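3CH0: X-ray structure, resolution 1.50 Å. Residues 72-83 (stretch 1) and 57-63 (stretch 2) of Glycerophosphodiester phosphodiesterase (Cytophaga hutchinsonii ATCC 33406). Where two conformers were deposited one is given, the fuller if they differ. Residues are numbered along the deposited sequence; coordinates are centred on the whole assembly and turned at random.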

# COMPACT_ATOMS: atom_id res chain seq x y z
N ASP A 72 1.11 -3.67 26.84
CA ASP A 72 2.26 -3.22 26.07
C ASP A 72 2.40 -4.17 24.86
O ASP A 72 2.54 -5.38 25.03
CB ASP A 72 3.51 -3.30 26.94
CG ASP A 72 4.78 -2.85 26.24
OD1 ASP A 72 4.75 -2.31 25.11
OD2 ASP A 72 5.88 -3.06 26.81
N VAL A 73 2.39 -3.61 23.65
CA VAL A 73 2.55 -4.39 22.41
C VAL A 73 4.03 -4.58 22.08
O VAL A 73 4.77 -3.63 21.86
CB VAL A 73 1.81 -3.78 21.20
CG1 VAL A 73 1.89 -4.84 20.02
CG2 VAL A 73 0.38 -3.45 21.52
N THR A 74 4.48 -5.84 22.14
CA THR A 74 5.84 -6.21 21.83
C THR A 74 5.86 -7.23 20.67
O THR A 74 4.81 -7.73 20.24
CB THR A 74 6.50 -6.93 23.05
OG1 THR A 74 5.76 -8.12 23.30
CG2 THR A 74 6.45 -5.99 24.29
N GLU A 75 7.07 -7.55 20.20
CA GLU A 75 7.25 -8.65 19.25
C GLU A 75 6.64 -9.94 19.77
O GLU A 75 6.02 -10.70 19.02
CB GLU A 75 8.72 -8.86 18.96
CG GLU A 75 9.29 -7.76 18.12
CD GLU A 75 10.75 -7.94 17.85
OE1 GLU A 75 11.55 -7.79 18.79
OE2 GLU A 75 11.09 -8.20 16.68
N ALA A 76 6.78 -10.16 21.07
CA ALA A 76 6.28 -11.37 21.73
C ALA A 76 4.78 -11.55 21.70
O ALA A 76 4.32 -12.68 21.64
CB ALA A 76 6.80 -11.40 23.18
N ASN A 77 3.98 -10.48 21.76
CA ASN A 77 2.54 -10.62 21.82
C ASN A 77 1.73 -10.02 20.63
O ASN A 77 0.50 -10.16 20.60
CB ASN A 77 1.98 -10.07 23.14
CG ASN A 77 2.18 -8.58 23.29
OD1 ASN A 77 2.67 -7.91 22.38
ND2 ASN A 77 1.80 -8.04 24.47
N GLU A 78 2.44 -9.33 19.72
CA GLU A 78 1.71 -8.50 18.70
C GLU A 78 0.72 -9.33 17.89
O GLU A 78 -0.37 -8.90 17.57
CB GLU A 78 2.66 -7.77 17.78
CG GLU A 78 3.62 -8.68 16.97
CD GLU A 78 4.72 -7.93 16.27
OE1 GLU A 78 4.70 -6.68 16.25
OE2 GLU A 78 5.62 -8.58 15.68
N LYS A 79 1.13 -10.55 17.53
CA LYS A 79 0.23 -11.41 16.74
C LYS A 79 -1.00 -11.87 17.49
O LYS A 79 -1.97 -12.31 16.88
CB LYS A 79 1.01 -12.59 16.10
CG LYS A 79 2.09 -12.07 15.13
CD LYS A 79 2.65 -13.16 14.25
CE LYS A 79 3.71 -12.59 13.33
NZ LYS A 79 4.14 -13.60 12.32
N ASN A 80 -1.01 -11.73 18.82
CA ASN A 80 -2.24 -11.96 19.59
C ASN A 80 -3.38 -11.00 19.26
O ASN A 80 -4.55 -11.31 19.52
CB ASN A 80 -2.00 -11.83 21.11
CG ASN A 80 -0.95 -12.77 21.63
OD1 ASN A 80 -0.44 -13.64 20.93
ND2 ASN A 80 -0.62 -12.59 22.90
N PHE A 81 -3.05 -9.79 18.79
CA PHE A 81 -4.01 -8.70 18.61
C PHE A 81 -4.44 -8.71 17.15
O PHE A 81 -4.09 -7.84 16.34
CB PHE A 81 -3.40 -7.36 19.02
CG PHE A 81 -2.79 -7.40 20.39
CD1 PHE A 81 -3.57 -7.77 21.48
CD2 PHE A 81 -1.46 -7.13 20.59
CE1 PHE A 81 -3.01 -7.85 22.76
CE2 PHE A 81 -0.90 -7.22 21.89
CZ PHE A 81 -1.70 -7.58 22.96
N ASN A 82 -5.24 -9.72 16.85
CA ASN A 82 -5.62 -10.05 15.46
C ASN A 82 -6.85 -9.30 15.03
O ASN A 82 -7.94 -9.49 15.57
CB ASN A 82 -5.92 -11.55 15.42
CG ASN A 82 -6.33 -12.06 14.03
OD1 ASN A 82 -6.28 -11.33 13.04
ND2 ASN A 82 -6.65 -13.36 13.96
N LEU A 83 -6.68 -8.39 14.07
CA LEU A 83 -7.79 -7.60 13.58
C LEU A 83 -8.98 -8.39 13.05
O LEU A 83 -10.12 -8.01 13.16
CB LEU A 83 -7.35 -6.56 12.52
CG LEU A 83 -6.71 -5.25 12.98
CD1 LEU A 83 -5.33 -5.47 13.57
CD2 LEU A 83 -6.74 -4.27 11.82
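Stretch 2, residues 57-63: DTFFHHE

Residues 57-63 lie as an irregular segment without regular helix or strand, extended at Asp57 and from Phe59 to His61, turning at Thr58 and at His62 and Glu63, against the looped stretch 72-83, and the two stretches run in opposite directions: Thr74 is nearest His62, Glu78 nearest His61 and Asn82 nearest Phe59 (CA to CA 4.9, 5.6 and 4.3 Å). Together they bury 651 Å². At the Asn82 end a single beta bridge joins the backbones, through Leu83 N to Thr58 O (2.8 Å) and Phe60 N to Phe81 O (3.0 Å); Phe59 CA also approaches Phe81 O at 3.0 Å in a CA-H...O contact.

His62 is the most covered residue. Its CA-to-CB bond points toward stretch 1, and with chi1 in p (80°) its ring is held at the edge by Glu78: OE1 of Glu78 accepts from both His62 ND1 (2.7 Å) and His62 N (2.8 Å), so one carboxylate oxygen fixes backbone and imidazole together. Over one face of that ring lies Glu75, its CG 3.4 Å from the centroid, while Val73 O sits 3.5 Å from His62 CB.

Phe59, chi1 also p, takes the aliphatic part of Lys79 over one face, with Lys79 CG 4.1 Å from the ring centroid and almost on the ring normal. Phe59 CB packs 3.4 Å from Glu78 O, and Phe59 CE2 lies 3.7 Å from Glu78 CD.

The Phe60 side chain meets Leu83 and the CB of Phe81: Leu83 CD1 lies 3.6 Å from Phe60 CD2 and Phe81 CB 4.0 Å from Phe60 CB. The carbonyl oxygen, Phe60 O, is approached by Glu78 CB at 3.3 Å and by Val73 CG1 at 3.5 Å. Beside the bridge, a water hydrogen-bonds to Thr58 OG1 (2.7 Å) and, weakly, to Asn82 OD1 (2.8 Å), linking the two side chains.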

# COMPACT_ATOMS: atom_id res chain seq x y z
N ASP A 57 -0.70 -4.71 8.53
CA ASP A 57 -0.75 -6.08 9.09
C ASP A 57 -2.14 -6.40 9.54
O ASP A 57 -2.97 -5.52 9.84
CB ASP A 57 0.27 -6.23 10.22
CG ASP A 57 1.68 -6.22 9.69
OD1 ASP A 57 2.18 -7.27 9.14
OD2 ASP A 57 2.30 -5.13 9.72
N THR A 58 -2.43 -7.70 9.60
CA THR A 58 -3.66 -8.22 10.14
C THR A 58 -3.67 -8.23 11.67
O THR A 58 -4.61 -8.79 12.21
CB THR A 58 -3.95 -9.63 9.62
OG1 THR A 58 -2.87 -10.47 9.99
CG2 THR A 58 -4.05 -9.59 8.08
N PHE A 59 -2.63 -7.73 12.31
CA PHE A 59 -2.53 -7.65 13.76
C PHE A 59 -2.01 -6.23 14.08
O PHE A 59 -1.47 -5.51 13.21
CB PHE A 59 -1.57 -8.71 14.35
CG PHE A 59 -0.21 -8.69 13.74
CD1 PHE A 59 0.08 -9.41 12.58
CD2 PHE A 59 0.80 -7.91 14.26
CE1 PHE A 59 1.32 -9.35 12.03
CE2 PHE A 59 1.99 -7.85 13.72
CZ PHE A 59 2.28 -8.59 12.56
N PHE A 60 -2.09 -5.86 15.36
CA PHE A 60 -1.49 -4.58 15.80
C PHE A 60 -0.01 -4.72 16.01
O PHE A 60 0.43 -5.46 16.87
CB PHE A 60 -2.13 -4.06 17.09
CG PHE A 60 -3.45 -3.42 16.87
CD1 PHE A 60 -3.54 -2.04 16.57
CD2 PHE A 60 -4.63 -4.18 16.85
CE1 PHE A 60 -4.78 -1.45 16.32
CE2 PHE A 60 -5.83 -3.61 16.61
CZ PHE A 60 -5.93 -2.21 16.34
N HIS A 61 0.77 -4.01 15.21
CA HIS A 61 2.20 -4.20 15.16
C HIS A 61 2.88 -3.47 16.30
O HIS A 61 2.56 -2.29 16.61
CB HIS A 61 2.75 -3.70 13.80
CG HIS A 61 4.09 -4.26 13.45
ND1 HIS A 61 5.26 -3.84 14.04
CD2 HIS A 61 4.45 -5.18 12.51
CE1 HIS A 61 6.28 -4.48 13.50
NE2 HIS A 61 5.81 -5.33 12.59
N HIS A 62 3.90 -4.11 16.87
CA HIS A 62 4.62 -3.45 17.98
C HIS A 62 5.36 -2.15 17.61
O HIS A 62 5.65 -1.30 18.49
CB HIS A 62 5.63 -4.44 18.61
CG HIS A 62 6.90 -4.59 17.86
ND1 HIS A 62 7.01 -5.42 16.76
CD2 HIS A 62 8.12 -4.06 18.06
CE1 HIS A 62 8.25 -5.37 16.30
NE2 HIS A 62 8.94 -4.56 17.08
N GLU A 63 5.69 -1.91 16.32
CA GLU A 63 6.44 -0.75 16.02
C GLU A 63 5.58 0.48 16.15
O GLU A 63 6.12 1.58 16.35
CB GLU A 63 7.08 -0.81 14.63
CG GLU A 63 8.22 -1.79 14.61
CD GLU A 63 8.95 -1.80 13.27
OE1 GLU A 63 8.26 -1.87 12.23
OE2 GLU A 63 10.20 -1.73 13.24
O HOH W 1 -3.60 -11.60 12.30